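Local coordinates for protein dihydroxyacetone kinase (Citrobacter freundii, PDB 1UN8) that phosphorylates dihydroxyacetone with ATP, working as a divalent-metal-dependent homodimer whose C-terminal helical barrel binds the nucleotide and a phospholipid, at residues 385-388 with 389-393; 474-477 with 478-481; 480-483 with 484-488; 501-504 with 505-509. All coordinates share one frame; numbering follows the deposited sequence.

Contact 1: residues 385-388 with 389-393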
loop_
_atom_site.group_PDB
_atom_site.type_symbol
_atom_site.label_atom_id
_atom_site.label_comp_id
_atom_site.label_asym_id
_atom_site.label_seq_id
_atom_site.Cartn_x
_atom_site.Cartn_y
_atom_site.Cartn_z
ATOM N N ASP A 385 20.301 23.921 -23.649
ATOM C CA ASP A 385 19.097 24.702 -23.911
ATOM C C ASP A 385 19.375 26.053 -24.544
ATOM O O ASP A 385 18.464 26.864 -24.706
ATOM C CB ASP A 385 18.312 24.905 -22.619
ATOM C CG ASP A 385 17.965 23.593 -21.935
ATOM O OD1 ASP A 385 17.413 22.691 -22.613
ATOM O OD2 ASP A 385 18.241 23.470 -20.720
ATOM N N GLY A 386 20.636 26.293 -24.891
ATOM C CA GLY A 386 21.021 27.551 -25.515
ATOM C C GLY A 386 20.746 28.804 -24.695
ATOM O O GLY A 386 20.411 29.851 -25.252
ATOM N N ASP A 387 20.896 28.712 -23.376
ATOM C CA ASP A 387 20.654 29.857 -22.502
ATOM C C ASP A 387 21.811 30.169 -21.540
ATOM O O ASP A 387 21.814 31.219 -20.897
ATOM C CB ASP A 387 19.362 29.641 -21.703
ATOM C CG ASP A 387 19.342 28.311 -20.966
ATOM O OD1 ASP A 387 20.336 27.564 -21.043
ATOM O OD2 ASP A 387 18.330 28.007 -20.305
ATOM N N THR A 388 22.790 29.270 -21.449
ATOM C CA THR A 388 23.928 29.469 -20.555
ATOM C C THR A 388 24.517 30.874 -20.676
ATOM O O THR A 388 24.893 31.486 -19.675
ATOM C CB THR A 388 25.027 28.411 -20.811
ATOM O OG1 THR A 388 24.563 27.131 -20.357
ATOM C CG2 THR A 388 26.307 28.762 -20.073
ATOM N N GLY A 389 24.592 31.388 -21.897
ATOM C CA GLY A 389 25.125 32.725 -22.079
ATOM C C GLY A 389 24.286 33.746 -21.323
ATOM O O GLY A 389 24.807 34.616 -20.628
ATOM N N SER A 390 22.970 33.635 -21.454
ATOM C CA SER A 390 22.056 34.556 -20.784
ATOM C C SER A 390 22.095 34.392 -19.266
ATOM O O SER A 390 22.044 35.374 -18.524
ATOM C CB SER A 390 20.626 34.337 -21.295
ATOM O OG SER A 390 20.532 34.621 -22.682
ATOM N N THR A 391 22.177 33.148 -18.808
ATOM C CA THR A 391 22.233 32.866 -17.380
ATOM C C THR A 391 23.480 33.519 -16.786
ATOM O O THR A 391 23.413 34.206 -15.768
ATOM C CB THR A 391 22.282 31.353 -17.123
ATOM O OG1 THR A 391 21.163 30.724 -17.762
ATOM C CG2 THR A 391 22.233 31.062 -15.630
ATOM N N PHE A 392 24.620 33.305 -17.436
ATOM C CA PHE A 392 25.883 33.875 -16.979
ATOM C C PHE A 392 25.866 35.388 -17.104
ATOM O O PHE A 392 26.401 36.093 -16.247
ATOM C CB PHE A 392 27.053 33.304 -17.787
ATOM C CG PHE A 392 27.496 31.935 -17.344
ATOM C CD1 PHE A 392 26.627 31.082 -16.683
ATOM C CD2 PHE A 392 28.777 31.487 -17.629
ATOM C CE1 PHE A 392 27.031 29.800 -16.314
ATOM C CE2 PHE A 392 29.189 30.207 -17.263
ATOM C CZ PHE A 392 28.311 29.362 -16.603
ATOM N N ALA A 393 25.257 35.887 -18.175
ATOM C CA ALA A 393 25.168 37.331 -18.394
ATOM C C ALA A 393 24.318 37.948 -17.289
ATOM O O ALA A 393 24.614 39.039 -16.790
ATOM C CB ALA A 393 24.550 37.628 -19.771
#

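Contact 2: residues 474-477 with 478-481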
loop_
_atom_site.group_PDB
_atom_site.type_symbol
_atom_site.label_atom_id
_atom_site.label_comp_id
_atom_site.label_asym_id
_atom_site.label_seq_id
_atom_site.Cartn_x
_atom_site.Cartn_y
_atom_site.Cartn_z
ATOM N N ASP A 474 34.255 15.874 -17.666
ATOM C CA ASP A 474 32.807 15.730 -17.835
ATOM C C ASP A 474 32.196 16.848 -18.681
ATOM O O ASP A 474 30.984 16.939 -18.846
ATOM C CB ASP A 474 32.094 15.642 -16.473
ATOM C CG ASP A 474 32.437 14.362 -15.703
ATOM O OD1 ASP A 474 32.728 13.334 -16.348
ATOM O OD2 ASP A 474 32.402 14.372 -14.450
ATOM N N ARG A 475 33.046 17.717 -19.203
ATOM C CA ARG A 475 32.592 18.791 -20.076
ATOM C C ARG A 475 31.835 19.958 -19.446
ATOM O O ARG A 475 30.825 20.418 -19.985
ATOM C CB ARG A 475 31.763 18.208 -21.233
ATOM C CG ARG A 475 32.479 17.087 -21.991
ATOM C CD ARG A 475 31.818 16.773 -23.336
ATOM N NE ARG A 475 31.842 17.923 -24.238
ATOM C CZ ARG A 475 30.846 18.795 -24.378
ATOM N NH1 ARG A 475 29.732 18.644 -23.680
ATOM N NH2 ARG A 475 30.971 19.835 -25.196
ATOM N N THR A 476 32.329 20.447 -18.314
ATOM C CA THR A 476 31.711 21.602 -17.664
ATOM C C THR A 476 32.814 22.621 -17.424
ATOM O O THR A 476 33.993 22.323 -17.639
ATOM C CB THR A 476 31.084 21.245 -16.306
ATOM O OG1 THR A 476 32.116 21.132 -15.314
ATOM C CG2 THR A 476 30.321 19.932 -16.406
ATOM N N MET A 477 32.443 23.808 -16.964
ATOM C CA MET A 477 33.431 24.847 -16.706
ATOM C C MET A 477 34.619 24.327 -15.883
ATOM O O MET A 477 35.720 24.872 -15.950
ATOM C CB MET A 477 32.770 26.015 -15.992
ATOM C CG MET A 477 32.251 25.685 -14.626
ATOM S SD MET A 477 31.368 27.108 -13.995
ATOM C CE MET A 477 32.726 28.070 -13.356
ATOM N N ILE A 478 34.397 23.263 -15.120
ATOM C CA ILE A 478 35.451 22.682 -14.303
ATOM C C ILE A 478 36.677 22.353 -15.152
ATOM O O ILE A 478 37.815 22.558 -14.720
ATOM C CB ILE A 478 34.968 21.379 -13.616
ATOM C CG1 ILE A 478 33.728 21.663 -12.758
ATOM C CG2 ILE A 478 36.084 20.786 -12.765
ATOM C CD1 ILE A 478 33.954 22.655 -11.651
ATOM N N ASP A 479 36.441 21.848 -16.362
ATOM C CA ASP A 479 37.534 21.475 -17.258
ATOM C C ASP A 479 38.519 22.590 -17.584
ATOM O O ASP A 479 39.653 22.326 -17.982
ATOM C CB ASP A 479 36.976 20.898 -18.553
ATOM C CG ASP A 479 35.987 19.796 -18.301
ATOM O OD1 ASP A 479 36.403 18.751 -17.765
ATOM O OD2 ASP A 479 34.800 19.955 -18.640
ATOM N N ALA A 480 38.088 23.832 -17.414
ATOM C CA ALA A 480 38.954 24.964 -17.678
ATOM C C ALA A 480 39.355 25.619 -16.353
ATOM O O ALA A 480 40.481 26.096 -16.203
ATOM C CB ALA A 480 38.232 25.982 -18.584
ATOM N N LEU A 481 38.436 25.620 -15.390
ATOM C CA LEU A 481 38.681 26.243 -14.091
ATOM C C LEU A 481 39.790 25.575 -13.292
ATOM O O LEU A 481 40.721 26.235 -12.843
ATOM C CB LEU A 481 37.403 26.248 -13.248
ATOM C CG LEU A 481 37.054 27.501 -12.435
ATOM C CD1 LEU A 481 36.406 27.059 -11.142
ATOM C CD2 LEU A 481 38.272 28.342 -12.147
#

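Contact 3: residues 480-483 with 484-488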
loop_
_atom_site.group_PDB
_atom_site.type_symbol
_atom_site.label_atom_id
_atom_site.label_comp_id
_atom_site.label_asym_id
_atom_site.label_seq_id
_atom_site.Cartn_x
_atom_site.Cartn_y
_atom_site.Cartn_z
ATOM N N ALA A 480 38.088 23.832 -17.414
ATOM C CA ALA A 480 38.954 24.964 -17.678
ATOM C C ALA A 480 39.355 25.619 -16.353
ATOM O O ALA A 480 40.481 26.096 -16.203
ATOM C CB ALA A 480 38.232 25.982 -18.584
ATOM N N LEU A 481 38.436 25.620 -15.390
ATOM C CA LEU A 481 38.681 26.243 -14.091
ATOM C C LEU A 481 39.790 25.575 -13.292
ATOM O O LEU A 481 40.721 26.235 -12.843
ATOM C CB LEU A 481 37.403 26.248 -13.248
ATOM C CG LEU A 481 37.054 27.501 -12.435
ATOM C CD1 LEU A 481 36.406 27.059 -11.142
ATOM C CD2 LEU A 481 38.272 28.342 -12.147
ATOM N N GLN A 482 39.683 24.267 -13.109
ATOM C CA GLN A 482 40.681 23.534 -12.342
ATOM C C GLN A 482 42.096 23.753 -12.865
ATOM O O GLN A 482 42.992 24.110 -12.106
ATOM C CB GLN A 482 40.360 22.041 -12.341
ATOM C CG GLN A 482 41.256 21.249 -11.431
ATOM C CD GLN A 482 40.494 20.206 -10.648
ATOM O OE1 GLN A 482 39.940 19.257 -11.216
ATOM N NE2 GLN A 482 40.452 20.379 -9.330
ATOM N N PRO A 483 42.312 23.540 -14.174
ATOM C CA PRO A 483 43.645 23.735 -14.745
ATOM C C PRO A 483 44.175 25.112 -14.380
ATOM O O PRO A 483 45.320 25.249 -13.947
ATOM C CB PRO A 483 43.397 23.593 -16.247
ATOM C CG PRO A 483 42.278 22.622 -16.309
ATOM C CD PRO A 483 41.360 23.107 -15.217
ATOM N N ALA A 484 43.316 26.118 -14.543
ATOM C CA ALA A 484 43.667 27.500 -14.246
ATOM C C ALA A 484 43.994 27.701 -12.776
ATOM O O ALA A 484 44.997 28.336 -12.445
ATOM C CB ALA A 484 42.528 28.429 -14.659
ATOM N N LEU A 485 43.157 27.166 -11.894
ATOM C CA LEU A 485 43.394 27.331 -10.465
ATOM C C LEU A 485 44.636 26.579 -10.025
ATOM O O LEU A 485 45.313 26.976 -9.072
ATOM C CB LEU A 485 42.176 26.884 -9.652
ATOM C CG LEU A 485 40.957 27.797 -9.840
ATOM C CD1 LEU A 485 39.865 27.403 -8.875
ATOM C CD2 LEU A 485 41.357 29.250 -9.616
ATOM N N THR A 486 44.946 25.497 -10.724
ATOM C CA THR A 486 46.135 24.739 -10.387
ATOM C C THR A 486 47.341 25.526 -10.895
ATOM O O THR A 486 48.352 25.645 -10.199
ATOM C CB THR A 486 46.108 23.352 -11.026
ATOM O OG1 THR A 486 45.013 22.609 -10.482
ATOM C CG2 THR A 486 47.392 22.607 -10.739
ATOM N N SER A 487 47.230 26.079 -12.099
ATOM C CA SER A 487 48.322 26.864 -12.655
ATOM C C SER A 487 48.692 27.995 -11.691
ATOM O O SER A 487 49.865 28.188 -11.365
ATOM C CB SER A 487 47.918 27.450 -14.005
ATOM O OG SER A 487 48.968 28.215 -14.563
ATOM N N LEU A 488 47.680 28.724 -11.229
ATOM C CA LEU A 488 47.881 29.836 -10.315
ATOM C C LEU A 488 48.445 29.411 -8.964
ATOM O O LEU A 488 49.161 30.169 -8.321
ATOM C CB LEU A 488 46.561 30.584 -10.116
ATOM C CG LEU A 488 46.064 31.341 -11.348
ATOM C CD1 LEU A 488 44.650 31.847 -11.131
ATOM C CD2 LEU A 488 47.002 32.497 -11.633
#

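Contact 4: residues 501-504 with 505-509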
loop_
_atom_site.group_PDB
_atom_site.type_symbol
_atom_site.label_atom_id
_atom_site.label_comp_id
_atom_site.label_asym_id
_atom_site.label_seq_id
_atom_site.Cartn_x
_atom_site.Cartn_y
_atom_site.Cartn_z
ATOM N N ALA A 501 46.247 27.305 -19.484
ATOM C CA ALA A 501 45.786 26.053 -18.909
ATOM C C ALA A 501 44.278 25.915 -19.128
ATOM O O ALA A 501 43.793 24.896 -19.625
ATOM C CB ALA A 501 46.116 26.016 -17.418
ATOM N N ALA A 502 43.544 26.960 -18.762
ATOM C CA ALA A 502 42.100 26.963 -18.923
ATOM C C ALA A 502 41.749 26.704 -20.384
ATOM O O ALA A 502 40.860 25.903 -20.696
ATOM C CB ALA A 502 41.520 28.313 -18.468
ATOM N N GLN A 503 42.456 27.390 -21.274
ATOM C CA GLN A 503 42.233 27.263 -22.710
ATOM C C GLN A 503 42.399 25.821 -23.189
ATOM O O GLN A 503 41.602 25.340 -23.997
ATOM C CB GLN A 503 43.185 28.199 -23.460
ATOM C CG GLN A 503 43.047 28.190 -24.973
ATOM C CD GLN A 503 41.645 28.514 -25.451
ATOM O OE1 GLN A 503 40.898 29.227 -24.790
ATOM N NE2 GLN A 503 41.289 28.000 -26.622
ATOM N N ALA A 504 43.420 25.126 -22.688
ATOM C CA ALA A 504 43.644 23.731 -23.081
ATOM C C ALA A 504 42.457 22.901 -22.618
ATOM O O ALA A 504 41.928 22.078 -23.361
ATOM C CB ALA A 504 44.927 23.202 -22.455
ATOM N N GLY A 505 42.042 23.131 -21.374
ATOM C CA GLY A 505 40.916 22.405 -20.824
ATOM C C GLY A 505 39.641 22.649 -21.611
ATOM O O GLY A 505 38.866 21.722 -21.839
ATOM N N ALA A 506 39.412 23.890 -22.027
ATOM C CA ALA A 506 38.214 24.196 -22.798
ATOM C C ALA A 506 38.294 23.435 -24.116
ATOM O O ALA A 506 37.302 22.893 -24.603
ATOM C CB ALA A 506 38.120 25.683 -23.062
ATOM N N GLU A 507 39.494 23.400 -24.685
ATOM C CA GLU A 507 39.715 22.705 -25.941
ATOM C C GLU A 507 39.420 21.223 -25.782
ATOM O O GLU A 507 38.845 20.612 -26.676
ATOM C CB GLU A 507 41.154 22.949 -26.425
ATOM C CG GLU A 507 41.324 24.330 -27.062
ATOM C CD GLU A 507 42.769 24.780 -27.174
ATOM O OE1 GLU A 507 43.016 25.800 -27.857
ATOM O OE2 GLU A 507 43.647 24.126 -26.571
ATOM N N ARG A 508 39.785 20.645 -24.640
ATOM C CA ARG A 508 39.524 19.224 -24.418
ATOM C C ARG A 508 38.025 18.911 -24.490
ATOM O O ARG A 508 37.639 17.829 -24.933
ATOM C CB ARG A 508 40.103 18.761 -23.067
ATOM C CG ARG A 508 41.616 18.546 -23.094
ATOM C CD ARG A 508 42.142 17.923 -21.809
ATOM N NE ARG A 508 42.258 18.878 -20.709
ATOM C CZ ARG A 508 43.317 19.649 -20.483
ATOM N NH1 ARG A 508 44.376 19.589 -21.278
ATOM N NH2 ARG A 508 43.316 20.483 -19.452
ATOM N N THR A 509 37.179 19.860 -24.084
ATOM C CA THR A 509 35.732 19.628 -24.113
ATOM C C THR A 509 35.190 19.563 -25.534
ATOM O O THR A 509 34.094 19.062 -25.757
ATOM C CB THR A 509 34.926 20.705 -23.324
ATOM O OG1 THR A 509 34.839 21.920 -24.077
ATOM C CG2 THR A 509 35.581 20.981 -21.996
HETATM O O HOH W 1 45.283 22.454 -19.342
#

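Contact 1: residues 385-388 with 389-393
The methyl CG2 of T388 sits over one face of the F392 ring, 4.0 Å from the ring centroid and only 10° off the normal, which makes this a CH-pi contact. The two side chains, one helical turn apart, run side by side in the same direction. In T388 the methyl stands anti to the backbone N, which leaves OG1 next to that nitrogen (chi1 -70°) and turns the carbon, not the hydroxyl, to the aromatic face. In the main chain the same two residues are joined, F392 N donating to T388 O at 2.9 Å.

A second grip lies at D387, the N-cap residue of helix 388-404. Its carbonyl oxygen takes two hydrogen bonds from T391: N comes in at 2.9 Å, with a C=O...N angle of 163°, while OG1 reaches the same oxygen at 3.2 Å from well above the carbonyl plane. The D387 carboxylate makes no cap here; instead D380 OD2 accepts from the backbone N of both D387 and T388. S390 OG turns to E373 and N377.

D385, G386, D387 and T388 all belong to the ATP site, and F392 approaches the bound phospholipid. The pair of hydrogen bonds from T391 to D387 O and the methyl laid on the ring probably help to keep the ATP-binding loop in place at the start of the helix.

Contact 2: residues 474-477 with 478-481
T476 holds OG1 between its backbone N and carbonyl carbon (chi1 78°), a crowded position that swings the hydroxyl forward over the first turn of helix 478-490, where I478 N donates to it at 3.1 Å in a capping bond, although the modelled position of that nitrogen is doubtful. D479 places CG beside its own backbone N instead (chi1 -52°), sending the carboxylate back toward the chain that enters the helix. There T476 N points at D479 OD2; the bond is weak and bent, and the modelled place of that oxygen is uncertain. D479 OD1 is taken by G473 N, so the carboxylate also ties down the loop ahead of the helix.

T476 and D479 are placed as in a capping box, though OG1 takes its bond from I478 N; D479 N donates to the main-chain T476 O at 2.8 Å, closing the turn. One residue on, M477 O receives two donors: L481 N arrives at 2.9 Å nearly in line with the carbonyl, and A480 N at 3.0 Å from above its plane.

T476 and M477 belong to the ATP site of the helical-barrel domain. M477 bends at its last torsion (chi3 -83°), and its CE lies 4.4 Å from L481 CD1, a loose apolar contact beside the bound phospholipid. L539 of helix 534-547 packs on both side chains. I478 and L481 both reach L461 and M464 of helix 453-468. R475 donates from NE to T509 O, while D474 OD2 accepts from D471 N and forms a salt bridge with K147 of the second subunit.

Contact 3: residues 480-483 with 484-488
Helix 478-490, a helix of the C-terminal helical-barrel domain, carries a proline within its turns, and the contact spans that point. P483 has no N-H to give to the preceding turn, and the helix is kinked there. Pairing resumes at once: A484 N reaches A480 O at a long 3.3 Å, and S487 N bonds to P483 O at 2.8 Å.

On the buried side L485 lies across L481, with CD2 of L481 3.6 Å from CG of L485 and 3.8 Å from its CD1. The L485 branches are carried there with CG beside the backbone N (chi1 -68°); CG of L485 also lies near L481 O, which accepts from L485 N. L457, L461 and M464 of helix 453-468 pack around this leucine pair.

T486 lies on the exposed side. Its OG1 donates to Q482 O at 3.0 Å from above the carbonyl plane, while T486 N meets the same oxygen at 2.8 Å almost head-on. P483 itself rests on A501 and R508 of helix 495-511.

Gripped by two donors of one residue, Q482 O probably steadies the turn that follows the proline, where one main-chain bond is missing.

Contact 4: residues 501-504 with 505-509
Q503 and E507 meet one turn apart on helix 495-511, Q503 leaning on A540 and M541 of helix 534-547, while small residues let the inner side of the helix pack closely. There A502 lies on A484 and A501 on P483 of helix 478-490, with A506 against A536 of helix 534-547. G505 N bonds to A501 O at 3.0 Å and A506 N to A502 O at 2.8 Å. At the end of the segment T509 OG1 donates to A506 O at 2.7 Å and accepts from D533 N, a residue of the ATP site.

The solvent side, that of E507 and R508, is held more loosely. Q503 bends at chi2 (56°), which curls its amide round so that NE2 donates to E507 OE1 at 3.1 Å. The bond is straight (164°) and close to the amide plane, yet it meets the carboxylate from above its plane; the two flat groups stand nearly perpendicular, 87° apart. R508 folds its guanidinium over the backbone, one face above A504 C, and a water at the guanidinium edge joins NH2 (2.8 Å) to A501 O (2.9 Å).

Because the amide is neutral and comes from above the carboxylate plane, this bond by itself probably does little to offset the charge of E507.

In the fold
All four contacts lie in the C-terminal helical-barrel domain, at its nucleotide-binding end and along two successive helices. Contacts 1 and 2 both hold ATP-site residues; their centres are 16 Å apart and their nearest atoms about 5 Å, and F392 and M477 each come within about 4 Å of the bound phospholipid. Contact 3 continues helix 478-490 from contact 2, sharing A480 and L481. Contact 4, on the following helix, packs against both: A480 O lies 3.3 Å from A502 CB, and D479 CB 3.9 Å from G505 O. Contact 1 touches none of the others; its centre is 23 Å from that of contact 3 and 20 Å from that of contact 4.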